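Local atomic coordinates of D-mandelate dehydrogenase (PDB entry 2W2L), a protein that probably catalyses the NAD-dependent interconversion of D-mandelate and its 2-keto acid, as a member of the D-isomer specific 2-hydroxyacid dehydrogenase family. Residues Val6-Asp11 with Val29-Leu34; Gly39-Leu44 with Ile74-Ser79; Val226-Met231 with Gly258-Gln263; Ile252-Arg257 with Leu280-Phe285. All coordinates share one frame; numbering follows the deposited sequence.

Interaction 1: residues Val6-Asp11 with Val29-Leu34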
# COMPACT_ATOMS: atom_id res chain seq x y z
N VAL D 6 39.72 4.99 -13.46
CA VAL D 6 38.67 4.37 -12.64
C VAL D 6 38.35 2.94 -13.04
O VAL D 6 38.08 2.67 -14.20
CB VAL D 6 37.39 5.19 -12.74
CG1 VAL D 6 36.32 4.56 -11.93
CG2 VAL D 6 37.68 6.64 -12.33
N LEU D 7 38.37 2.02 -12.07
CA LEU D 7 37.97 0.64 -12.30
C LEU D 7 36.45 0.52 -12.10
O LEU D 7 35.89 0.90 -11.03
CB LEU D 7 38.74 -0.33 -11.37
CG LEU D 7 38.42 -1.83 -11.54
CD1 LEU D 7 38.87 -2.39 -12.93
CD2 LEU D 7 38.86 -2.80 -10.42
N LEU D 8 35.75 0.01 -13.12
CA LEU D 8 34.31 -0.20 -12.94
C LEU D 8 33.90 -1.67 -12.75
O LEU D 8 34.22 -2.54 -13.55
CB LEU D 8 33.47 0.53 -13.98
CG LEU D 8 32.91 -0.20 -15.16
CD1 LEU D 8 31.83 0.59 -15.91
CD2 LEU D 8 34.12 -0.41 -16.00
N LEU D 9 33.22 -1.92 -11.64
CA LEU D 9 32.81 -3.27 -11.29
C LEU D 9 31.44 -3.52 -11.84
O LEU D 9 30.47 -2.92 -11.36
CB LEU D 9 32.76 -3.46 -9.76
CG LEU D 9 33.92 -3.03 -8.86
CD1 LEU D 9 33.54 -3.44 -7.52
CD2 LEU D 9 35.21 -3.68 -9.24
N GLY D 10 31.36 -4.37 -12.86
CA GLY D 10 30.11 -4.63 -13.58
C GLY D 10 29.72 -3.55 -14.58
O GLY D 10 30.56 -3.00 -15.30
N ASP D 11 28.45 -3.22 -14.62
CA ASP D 11 27.94 -2.53 -15.76
C ASP D 11 28.25 -1.08 -15.83
O ASP D 11 28.41 -0.44 -14.82
CB ASP D 11 26.43 -2.73 -15.83
CG ASP D 11 26.05 -4.13 -16.36
OD1 ASP D 11 26.89 -4.77 -17.03
OD2 ASP D 11 24.90 -4.57 -16.11
N VAL D 29 37.93 4.90 -17.87
CA VAL D 29 37.15 3.96 -17.11
C VAL D 29 37.58 2.59 -17.57
O VAL D 29 37.47 2.32 -18.77
CB VAL D 29 35.61 4.12 -17.39
CG1 VAL D 29 34.76 2.80 -16.99
CG2 VAL D 29 35.05 5.37 -16.71
N ILE D 30 38.01 1.73 -16.66
CA ILE D 30 38.51 0.44 -17.06
C ILE D 30 37.49 -0.63 -16.70
O ILE D 30 37.23 -0.85 -15.53
CB ILE D 30 39.83 0.08 -16.35
CG1 ILE D 30 40.87 1.18 -16.51
CG2 ILE D 30 40.36 -1.27 -16.81
CD1 ILE D 30 41.65 1.47 -15.19
N PRO D 31 36.95 -1.35 -17.70
CA PRO D 31 35.97 -2.36 -17.24
C PRO D 31 36.62 -3.52 -16.45
O PRO D 31 37.67 -4.02 -16.83
CB PRO D 31 35.26 -2.81 -18.54
CG PRO D 31 35.93 -2.08 -19.69
CD PRO D 31 37.18 -1.40 -19.16
N ALA D 32 36.03 -3.93 -15.34
CA ALA D 32 36.66 -4.99 -14.55
C ALA D 32 36.68 -6.38 -15.18
O ALA D 32 37.59 -7.14 -14.91
CB ALA D 32 36.15 -5.03 -13.08
N ASN D 33 35.70 -6.66 -16.06
CA ASN D 33 35.46 -7.98 -16.70
C ASN D 33 35.41 -9.11 -15.70
O ASN D 33 36.15 -10.09 -15.83
CB ASN D 33 36.47 -8.31 -17.83
CG ASN D 33 36.63 -7.18 -18.87
OD1 ASN D 33 35.69 -6.43 -19.17
ND2 ASN D 33 37.84 -7.05 -19.42
N LEU D 34 34.54 -8.96 -14.70
CA LEU D 34 34.49 -9.89 -13.56
C LEU D 34 34.04 -11.28 -13.96
O LEU D 34 33.13 -11.44 -14.77
CB LEU D 34 33.56 -9.39 -12.44
CG LEU D 34 33.97 -8.09 -11.75
CD1 LEU D 34 32.85 -7.55 -10.80
CD2 LEU D 34 35.30 -8.28 -11.06
O HOH W 1 32.82 -6.59 -14.27

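Interaction 2: residues Gly39-Leu44 with Ile74-Ser79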
# COMPACT_ATOMS: atom_id res chain seq x y z
N GLY D 39 39.29 -15.26 -9.59
CA GLY D 39 39.83 -14.69 -10.83
C GLY D 39 40.17 -13.21 -10.70
O GLY D 39 41.16 -12.75 -11.27
N PHE D 40 39.36 -12.47 -9.95
CA PHE D 40 39.60 -11.04 -9.77
C PHE D 40 40.78 -10.79 -8.83
O PHE D 40 41.54 -9.84 -9.02
CB PHE D 40 38.32 -10.32 -9.32
CG PHE D 40 38.50 -8.85 -9.02
CD1 PHE D 40 38.35 -8.36 -7.73
CD2 PHE D 40 38.75 -7.93 -10.06
CE1 PHE D 40 38.49 -7.02 -7.48
CE2 PHE D 40 38.88 -6.58 -9.82
CZ PHE D 40 38.76 -6.12 -8.54
N LYS D 41 40.97 -11.65 -7.85
CA LYS D 41 42.14 -11.45 -7.03
C LYS D 41 43.44 -11.86 -7.77
O LYS D 41 44.51 -11.28 -7.60
CB LYS D 41 41.96 -12.03 -5.61
CG LYS D 41 42.51 -13.38 -5.32
CD LYS D 41 43.40 -13.25 -4.10
CE LYS D 41 43.48 -14.51 -3.24
NZ LYS D 41 42.34 -14.53 -2.32
N GLN D 42 43.31 -12.81 -8.68
CA GLN D 42 44.42 -13.12 -9.52
C GLN D 42 44.82 -11.91 -10.38
O GLN D 42 45.97 -11.48 -10.35
CB GLN D 42 44.07 -14.31 -10.40
CG GLN D 42 45.30 -14.99 -10.90
CD GLN D 42 46.29 -15.17 -9.78
OE1 GLN D 42 45.92 -15.34 -8.58
NE2 GLN D 42 47.57 -15.10 -10.13
N ALA D 43 43.84 -11.38 -11.15
CA ALA D 43 43.91 -10.11 -11.88
C ALA D 43 44.60 -8.98 -11.12
O ALA D 43 45.48 -8.33 -11.65
CB ALA D 43 42.50 -9.69 -12.28
N LEU D 44 44.16 -8.71 -9.89
CA LEU D 44 44.81 -7.70 -9.05
C LEU D 44 46.29 -8.03 -8.75
O LEU D 44 47.14 -7.15 -8.85
CB LEU D 44 44.01 -7.46 -7.76
CG LEU D 44 42.70 -6.64 -7.79
CD1 LEU D 44 42.02 -6.71 -6.45
CD2 LEU D 44 42.83 -5.15 -8.21
N ILE D 74 41.57 -7.22 -0.52
CA ILE D 74 41.97 -5.83 -0.41
C ILE D 74 43.48 -5.70 -0.33
O ILE D 74 44.06 -4.63 -0.60
CB ILE D 74 41.27 -5.17 0.79
CG1 ILE D 74 39.81 -4.85 0.41
CG2 ILE D 74 42.01 -3.93 1.27
CD1 ILE D 74 38.86 -4.95 1.59
N SER D 75 44.14 -6.80 0.01
CA SER D 75 45.59 -6.76 0.21
C SER D 75 46.30 -6.66 -1.15
O SER D 75 47.51 -6.57 -1.23
CB SER D 75 46.07 -7.97 1.01
OG SER D 75 46.01 -9.15 0.21
N HIS D 76 45.53 -6.64 -2.23
CA HIS D 76 46.13 -6.75 -3.55
C HIS D 76 45.82 -5.55 -4.44
O HIS D 76 46.34 -5.44 -5.52
CB HIS D 76 45.69 -8.05 -4.22
CG HIS D 76 46.19 -9.27 -3.52
ND1 HIS D 76 47.52 -9.64 -3.52
CD2 HIS D 76 45.54 -10.21 -2.79
CE1 HIS D 76 47.67 -10.75 -2.82
NE2 HIS D 76 46.48 -11.11 -2.36
N LEU D 77 45.00 -4.63 -3.94
CA LEU D 77 44.67 -3.40 -4.65
C LEU D 77 45.91 -2.57 -4.86
O LEU D 77 46.78 -2.53 -3.97
CB LEU D 77 43.71 -2.57 -3.82
CG LEU D 77 42.37 -3.25 -3.71
CD1 LEU D 77 41.60 -2.59 -2.59
CD2 LEU D 77 41.67 -3.22 -5.08
N PRO D 78 45.97 -1.83 -5.98
CA PRO D 78 47.19 -1.08 -6.20
C PRO D 78 47.17 0.07 -5.20
O PRO D 78 46.10 0.54 -4.87
CB PRO D 78 47.03 -0.54 -7.63
CG PRO D 78 45.78 -1.06 -8.15
CD PRO D 78 44.95 -1.53 -7.00
N SER D 79 48.34 0.51 -4.74
CA SER D 79 48.46 1.56 -3.72
C SER D 79 48.21 2.96 -4.24
O SER D 79 48.18 3.95 -3.45
CB SER D 79 49.84 1.50 -3.08
OG SER D 79 49.92 0.35 -2.23

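Interaction 3: residues Val226-Met231 with Gly258-Gln263. With NAD (nicotinamide-adenine-dinucleotide), chain K.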
# COMPACT_ATOMS: atom_id res chain seq x y z
N VAL D 226 10.43 -2.46 11.56
CA VAL D 226 11.85 -2.58 11.80
C VAL D 226 12.62 -1.84 10.73
O VAL D 226 12.53 -2.19 9.56
CB VAL D 226 12.27 -4.08 11.79
CG1 VAL D 226 13.74 -4.21 12.09
CG2 VAL D 226 11.51 -4.82 12.82
N SER D 227 13.39 -0.83 11.10
CA SER D 227 14.22 -0.12 10.12
C SER D 227 15.52 0.25 10.79
O SER D 227 15.69 1.37 11.18
CB SER D 227 13.53 1.15 9.60
OG SER D 227 14.31 1.85 8.61
N VAL D 228 16.44 -0.71 10.95
CA VAL D 228 17.72 -0.46 11.62
C VAL D 228 18.91 -0.86 10.73
O VAL D 228 18.77 -1.76 9.89
CB VAL D 228 17.88 -1.25 12.96
CG1 VAL D 228 17.05 -0.66 14.05
CG2 VAL D 228 17.66 -2.79 12.76
N PRO D 229 20.09 -0.21 10.93
CA PRO D 229 21.26 -0.72 10.22
C PRO D 229 21.52 -2.15 10.70
O PRO D 229 21.16 -2.51 11.84
CB PRO D 229 22.40 0.21 10.70
CG PRO D 229 21.94 0.78 11.96
CD PRO D 229 20.45 0.94 11.79
N TYR D 230 22.11 -2.96 9.84
CA TYR D 230 22.38 -4.32 10.20
C TYR D 230 23.83 -4.45 10.64
O TYR D 230 24.72 -3.91 9.98
CB TYR D 230 22.08 -5.21 9.02
CG TYR D 230 22.37 -6.65 9.28
CD1 TYR D 230 22.01 -7.23 10.50
CD2 TYR D 230 22.99 -7.44 8.32
CE1 TYR D 230 22.29 -8.56 10.75
CE2 TYR D 230 23.25 -8.79 8.57
CZ TYR D 230 22.90 -9.33 9.78
OH TYR D 230 23.17 -10.64 10.05
N MET D 231 24.07 -5.12 11.77
CA MET D 231 25.42 -5.41 12.28
C MET D 231 25.34 -6.56 13.30
O MET D 231 24.23 -7.04 13.54
CB MET D 231 26.05 -4.15 12.87
CG MET D 231 25.05 -3.08 13.21
SD MET D 231 25.60 -2.16 14.64
CE MET D 231 24.95 -0.52 14.17
N GLY D 258 17.18 -8.97 6.56
CA GLY D 258 16.62 -10.25 6.94
C GLY D 258 16.89 -10.70 8.36
O GLY D 258 15.98 -10.71 9.18
N PRO D 259 18.16 -11.06 8.66
CA PRO D 259 18.49 -11.66 9.98
C PRO D 259 18.30 -10.71 11.20
O PRO D 259 18.48 -11.15 12.32
CB PRO D 259 19.97 -12.06 9.84
CG PRO D 259 20.37 -11.77 8.42
CD PRO D 259 19.36 -10.88 7.82
N VAL D 260 17.98 -9.43 10.98
CA VAL D 260 17.55 -8.55 12.09
C VAL D 260 16.33 -9.14 12.83
O VAL D 260 16.09 -8.78 14.00
CB VAL D 260 17.25 -7.05 11.64
CG1 VAL D 260 16.53 -6.26 12.73
CG2 VAL D 260 18.52 -6.31 11.18
N ILE D 261 15.57 -10.04 12.17
CA ILE D 261 14.45 -10.73 12.84
C ILE D 261 14.69 -12.21 12.82
O ILE D 261 14.90 -12.79 11.76
CB ILE D 261 13.07 -10.43 12.17
CG1 ILE D 261 12.68 -8.95 12.35
CG2 ILE D 261 11.99 -11.33 12.77
CD1 ILE D 261 11.35 -8.49 11.77
N SER D 262 14.61 -12.87 13.96
CA SER D 262 14.75 -14.32 13.92
C SER D 262 13.62 -14.98 13.16
O SER D 262 12.47 -15.00 13.60
CB SER D 262 14.87 -14.91 15.31
OG SER D 262 14.77 -16.32 15.21
N GLN D 263 13.95 -15.57 12.01
CA GLN D 263 12.95 -16.27 11.22
C GLN D 263 12.22 -17.35 12.04
O GLN D 263 11.01 -17.40 12.02
CB GLN D 263 13.60 -16.84 9.96
CG GLN D 263 12.76 -17.87 9.18
CD GLN D 263 13.33 -18.13 7.82
OE1 GLN D 263 13.33 -17.28 6.94
NE2 GLN D 263 13.82 -19.33 7.63
PA NAD K . 19.80 5.90 8.74
O1A NAD K . 21.13 5.69 8.11
O2A NAD K . 19.74 7.34 9.21
O5B NAD K . 19.52 4.74 9.82
C5B NAD K . 20.18 4.60 11.07
C4B NAD K . 19.19 4.98 12.18
O4B NAD K . 18.90 3.90 13.05
C3B NAD K . 19.73 6.13 13.04
O3B NAD K . 18.71 7.05 13.33
C2B NAD K . 20.15 5.46 14.32
O2B NAD K . 19.90 6.34 15.39
C1B NAD K . 19.35 4.16 14.37
N9A NAD K . 20.24 3.05 14.76
C8A NAD K . 21.59 2.98 14.46
N7A NAD K . 22.09 1.83 14.96
C5A NAD K . 21.08 1.15 15.57
C6A NAD K . 21.08 -0.06 16.24
N6A NAD K . 22.25 -0.61 16.58
N1A NAD K . 19.90 -0.51 16.80
C2A NAD K . 18.74 0.24 16.69
N3A NAD K . 18.75 1.45 16.02
C4A NAD K . 19.91 1.90 15.46
O3 NAD K . 18.59 5.49 7.75
PN NAD K . 18.50 4.12 6.86
O1N NAD K . 17.58 4.55 5.80
O2N NAD K . 19.85 3.63 6.45
O5D NAD K . 17.78 2.94 7.71
C5D NAD K . 18.50 1.77 8.05
C4D NAD K . 17.98 0.47 7.43
O4D NAD K . 17.32 0.62 6.17
C3D NAD K . 19.17 -0.44 7.17
O3D NAD K . 19.02 -1.74 7.72
C2D NAD K . 19.17 -0.63 5.68
O2D NAD K . 19.81 -1.84 5.29
C1D NAD K . 17.68 -0.50 5.35
N1N NAD K . 17.45 -0.43 3.87
C2N NAD K . 16.54 -1.27 3.28
C3N NAD K . 16.32 -1.23 1.88
C7N NAD K . 15.38 -2.20 1.19
O7N NAD K . 15.66 -2.53 -0.16
N7N NAD K . 14.32 -2.72 1.84
C4N NAD K . 17.06 -0.36 1.09
C5N NAD K . 18.00 0.48 1.70
C6N NAD K . 18.19 0.43 3.08

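Interaction 4: residues Ile252-Arg257 with Leu280-Phe285. With NAD (nicotinamide-adenine-dinucleotide), chain K; SO4 (sulfate ion), chain L.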
# COMPACT_ATOMS: atom_id res chain seq x y z
N ILE D 252 3.84 -7.17 12.21
CA ILE D 252 5.22 -6.69 12.05
C ILE D 252 5.62 -6.65 10.58
O ILE D 252 5.21 -7.52 9.76
CB ILE D 252 6.24 -7.52 12.90
CG1 ILE D 252 7.58 -6.75 13.07
CG2 ILE D 252 6.45 -8.91 12.32
CD1 ILE D 252 8.64 -7.49 13.86
N VAL D 253 6.39 -5.61 10.23
CA VAL D 253 6.99 -5.50 8.90
C VAL D 253 8.49 -5.27 9.01
O VAL D 253 8.97 -4.60 9.95
CB VAL D 253 6.31 -4.38 8.02
CG1 VAL D 253 4.78 -4.68 7.81
CG2 VAL D 253 6.63 -2.91 8.57
N ASN D 254 9.21 -5.83 8.05
CA ASN D 254 10.66 -5.66 7.94
C ASN D 254 11.14 -5.20 6.56
O ASN D 254 10.92 -5.87 5.56
CB ASN D 254 11.41 -6.94 8.29
CG ASN D 254 12.90 -6.68 8.56
OD1 ASN D 254 13.35 -5.51 8.55
ND2 ASN D 254 13.67 -7.74 8.80
N THR D 255 11.82 -4.07 6.52
CA THR D 255 12.44 -3.61 5.27
C THR D 255 13.91 -3.34 5.50
O THR D 255 14.58 -2.84 4.61
CB THR D 255 11.77 -2.33 4.70
OG1 THR D 255 11.87 -1.27 5.64
CG2 THR D 255 10.28 -2.56 4.36
N ALA D 256 14.40 -3.69 6.68
CA ALA D 256 15.80 -3.41 7.07
C ALA D 256 16.76 -4.49 6.48
O ALA D 256 17.19 -4.38 5.31
CB ALA D 256 15.92 -3.23 8.63
N ARG D 257 17.08 -5.52 7.27
CA ARG D 257 17.84 -6.67 6.76
C ARG D 257 17.26 -7.91 7.38
O ARG D 257 16.88 -7.90 8.54
CB ARG D 257 19.35 -6.59 7.07
CG ARG D 257 20.26 -6.71 5.85
CD ARG D 257 20.06 -5.49 4.94
NE ARG D 257 21.28 -5.08 4.26
CZ ARG D 257 21.30 -4.30 3.18
NH1 ARG D 257 20.17 -3.86 2.64
NH2 ARG D 257 22.47 -3.98 2.61
N LEU D 280 7.34 -9.23 5.16
CA LEU D 280 8.79 -9.15 4.97
C LEU D 280 9.24 -8.81 3.55
O LEU D 280 8.92 -9.53 2.59
CB LEU D 280 9.43 -10.46 5.38
CG LEU D 280 9.09 -11.08 6.74
CD1 LEU D 280 9.80 -12.36 6.75
CD2 LEU D 280 9.55 -10.21 7.92
N ASP D 281 9.99 -7.71 3.43
CA ASP D 281 10.73 -7.42 2.21
C ASP D 281 12.18 -7.84 2.30
O ASP D 281 12.92 -7.67 1.35
CB ASP D 281 10.69 -5.95 1.83
CG ASP D 281 11.42 -5.66 0.53
OD1 ASP D 281 10.92 -6.14 -0.52
OD2 ASP D 281 12.50 -4.98 0.55
N VAL D 282 12.60 -8.41 3.42
CA VAL D 282 13.95 -8.97 3.51
C VAL D 282 13.95 -10.28 4.31
O VAL D 282 13.10 -10.50 5.16
CB VAL D 282 14.92 -7.95 4.13
CG1 VAL D 282 15.11 -6.77 3.21
CG2 VAL D 282 14.42 -7.54 5.49
N HIS D 283 14.88 -11.18 4.05
CA HIS D 283 14.71 -12.53 4.62
C HIS D 283 16.00 -12.98 5.24
O HIS D 283 17.07 -12.68 4.72
CB HIS D 283 14.23 -13.51 3.54
CG HIS D 283 12.94 -13.10 2.88
ND1 HIS D 283 12.88 -12.11 1.91
CD2 HIS D 283 11.67 -13.53 3.06
CE1 HIS D 283 11.62 -11.97 1.51
NE2 HIS D 283 10.87 -12.82 2.19
N GLU D 284 15.92 -13.64 6.38
CA GLU D 284 17.14 -14.02 7.05
C GLU D 284 18.03 -14.85 6.18
O GLU D 284 19.23 -14.75 6.33
CB GLU D 284 16.88 -14.79 8.34
CG GLU D 284 18.20 -15.15 9.09
CD GLU D 284 17.96 -15.82 10.44
OE1 GLU D 284 16.84 -16.35 10.66
OE2 GLU D 284 18.90 -15.81 11.29
N PHE D 285 17.47 -15.71 5.32
CA PHE D 285 18.32 -16.55 4.44
C PHE D 285 18.20 -16.19 2.99
O PHE D 285 18.20 -17.08 2.14
CB PHE D 285 18.05 -18.04 4.61
CG PHE D 285 18.15 -18.50 6.02
CD1 PHE D 285 17.00 -18.90 6.71
CD2 PHE D 285 19.39 -18.52 6.67
CE1 PHE D 285 17.08 -19.31 8.04
CE2 PHE D 285 19.49 -18.94 8.01
CZ PHE D 285 18.34 -19.33 8.70
PA NAD K . 19.80 5.90 8.74
O1A NAD K . 21.13 5.69 8.11
O2A NAD K . 19.74 7.34 9.21
O5B NAD K . 19.52 4.74 9.82
C5B NAD K . 20.18 4.60 11.07
C4B NAD K . 19.19 4.98 12.18
O4B NAD K . 18.90 3.90 13.05
C3B NAD K . 19.73 6.13 13.04
O3B NAD K . 18.71 7.05 13.33
C2B NAD K . 20.15 5.46 14.32
O2B NAD K . 19.90 6.34 15.39
C1B NAD K . 19.35 4.16 14.37
N9A NAD K . 20.24 3.05 14.76
C8A NAD K . 21.59 2.98 14.46
N7A NAD K . 22.09 1.83 14.96
C5A NAD K . 21.08 1.15 15.57
C6A NAD K . 21.08 -0.06 16.24
N6A NAD K . 22.25 -0.61 16.58
N1A NAD K . 19.90 -0.51 16.80
C2A NAD K . 18.74 0.24 16.69
N3A NAD K . 18.75 1.45 16.02
C4A NAD K . 19.91 1.90 15.46
O3 NAD K . 18.59 5.49 7.75
PN NAD K . 18.50 4.12 6.86
O1N NAD K . 17.58 4.55 5.80
O2N NAD K . 19.85 3.63 6.45
O5D NAD K . 17.78 2.94 7.71
C5D NAD K . 18.50 1.77 8.05
C4D NAD K . 17.98 0.47 7.43
O4D NAD K . 17.32 0.62 6.17
C3D NAD K . 19.17 -0.44 7.17
O3D NAD K . 19.02 -1.74 7.72
C2D NAD K . 19.17 -0.63 5.68
O2D NAD K . 19.81 -1.84 5.29
C1D NAD K . 17.68 -0.50 5.35
N1N NAD K . 17.45 -0.43 3.87
C2N NAD K . 16.54 -1.27 3.28
C3N NAD K . 16.32 -1.23 1.88
C7N NAD K . 15.38 -2.20 1.19
O7N NAD K . 15.66 -2.53 -0.16
N7N NAD K . 14.32 -2.72 1.84
C4N NAD K . 17.06 -0.36 1.09
C5N NAD K . 18.00 0.48 1.70
C6N NAD K . 18.19 0.43 3.08
S SO4 L . 20.68 -1.56 0.21
O1 SO4 L . 20.32 -1.27 1.60
O2 SO4 L . 22.01 -2.16 0.14
O3 SO4 L . 19.66 -2.42 -0.39
O4 SO4 L . 20.77 -0.29 -0.50
O HOH W 2 13.31 -10.82 8.28

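Interaction 1: residues Val6-Asp11 with Val29-Leu34
Leu8 lays its side chain across that of Val29 at about a right angle, CD1 of Leu8 standing 3.8 Å from CG1 of Val29. The two residues belong to neighbouring parallel strands, 5-8 and 28-31, joined through helix 17-26 in a beta-alpha-beta crossover at one border of the five-stranded parallel sheet. On this face, which also carries Val6 and Pro31, Trp20 of the crossover helix touches both Leu8 and Val29. Leu7 and Ile30 occupy the other face. There, with CG of Leu7 anti to the backbone N (chi1 -179°), its CD1 comes within 3.8 Å of CB of Ala32, while Phe40 of helix 37-45 also packs against Leu7. The backbones are joined in the alternating pattern of parallel strands: N of Ile30 donates to O of Val6, N of Leu8 to O of Ile30 at 3.0 Å, and N of Ala32 to O of Leu8 at 2.9 Å. The last bond carries the pairing one step beyond the regular strands. After it the chains part, Leu34 keeping CD1 4.2 Å from CB of Leu9. A water closes the widening end, accepting from N of Gly10 and from N of Leu34, 3.0 Å from each.

Interaction 2: residues Gly39-Leu44 with Ile74-Ser79
Leu44 and Leu77 supply the apolar half of this contact between helix 37-45 and the loop that follows helix 71-74. Their side chains lie next to each other and point the same way, and CD2 of Leu77 sits near both methyls of Leu44, 3.8 Å from CD1 and 3.9 Å from CD2. Pro78 extends the patch more loosely, its CD 4.4 Å from CD2 of Leu44. Within the helix, CG of Leu44 rests 4.0 Å above one face of the Phe40 ring, toward its rim.

Mixed contacts come from His76, the third residue of a type I turn from Ile74 to Leu77. Its CB lies 4.0 Å from CB of Leu44, and its carbonyl oxygen approaches the same carbon. Lys41 meets the imidazole by its aliphatic part, CD standing 3.9 Å from CD2 of His76.

The charged end of Lys41 is engaged beyond the loop segment: NZ forms a salt bridge with Asp72 of helix 71-74, and remains 5.4 Å from NE2 of His76. Van der Waals contact thus joins helix and loop, with the ionic link beside it. A nearby lysine would probably disfavour protonation of His76, although Asp72 should offset part of that effect.

Interaction 3: residues Val226-Met231 with Gly258-Gln263
Val260 pushes its two methyls into a row formed by Val226, Val228 and Tyr230, and this is the densely packed part of the contact. CG1 of Val260 is shared between two valines, 3.5 Å from CG1 of Val226 and 3.6 Å from CG2 of Val228. It is turned anti to its own backbone N (chi1 168°), while CG2, anti to the carbonyl carbon, meets CD1 of Tyr230 at 3.7 Å. The side chains of Val226 and Val260 slide past each other in opposite senses, and both are buried. Ile261 adds its far end, CD1 lying 3.8 Å from CG2 of Val226.

Toward the partly exposed side the packing thins to a single pair. The Tyr230 side chain crosses Pro259 at about a right angle, with CZ 3.8 Å from CG of Pro259. Beyond it Met231, at the exposed end, turns away from the loop 258-263 and brings CE to 3.6 Å from N6A of NAD. The cofactor lies on the other side of Val228, whose CG1 touches the adenine at C2A, 3.3 Å away, and CG of Pro229 lies near N7A. Val228 thus bridges the two, one methyl on Val260 and the other on adenine.

Both segments follow strands of the Rossmann-type NAD-binding domain: residues 226-231 lead out of strand 223-226, and the loop 258-263 comes after strand 250-254. Val226 and Ile261 also pack on Ile252 and Asn254 of the latter strand, Ser227 touches helix 173-186, and Ser262 caps the start of helix 263-271 through its OG.

Interaction 4: residues Ile252-Arg257 with Leu280-Phe285
A buried amide, that of Asn254, both packs against Val282, the two side chains crossing nearly perpendicularly, and braces the turn of its own chain. CG2 of Val282 lies 3.4 Å from ND2 of Asn254 and equally close to C of Arg257. With CG anti to the backbone N (chi1 -164°), the amide lies beside the carbonyl carbon, toward the residues that follow. OD1 accepts from N of Ala256 at 2.8 Å, an Asx turn, the donor standing well above the carbonyl plane. ND2 donates to O of Arg257 at 3.2 Å, also from above that carbonyl's plane, and to a water that in turn donates to O of Val282. With a backbone N-H at OD1 and a backbone carbonyl at ND2, the two ends of the amide are distinguished and its rotation is fixed.

The backbones run parallel here, at the ends of strands 250-254 and 275-280 in the Rossmann-type sheet, where N of Asp281 donates to O of Asn254 in a bond of 3.0 Å. Both chains then open into the loops that receive the nicotinamide end of NAD. Its carboxamide N7N donates to O of Thr255 at 2.8 Å and to OD2 of Asp281 at 3.2 Å, one hold from each segment. The Asp281 carboxylate has a second anchor, OD1 bonding to Thr302. Arg257 places one guanidinium face under O2D of the ribose, while NH1 and NH2 donate to a sulfate, probably from the crystallisation liquor, that lies at the guanidinium edge; NH2 also forms a salt bridge to Asp92.

Along the chain the four contacts fall into two groups. Interactions 1 and 2 come first and in series, with centres 13 Å apart; they meet where Phe40 packs on Leu7 and Leu34, and helix 37-45, next in the chain after strand 28-31, thus packs on the border of the five-stranded sheet. Interactions 3 and 4 alternate in sequence, their centres only 7 Å apart, on adjoining strand ends of the seven-stranded sheet. A probable hydrogen bond from Val226 N to Val253 O joins them, and both touch NAD. Between the groups the centres are 31 to 34 Å apart without touching, consistent with the two-domain build of this dehydrogenase family, where the cofactor domain is separate.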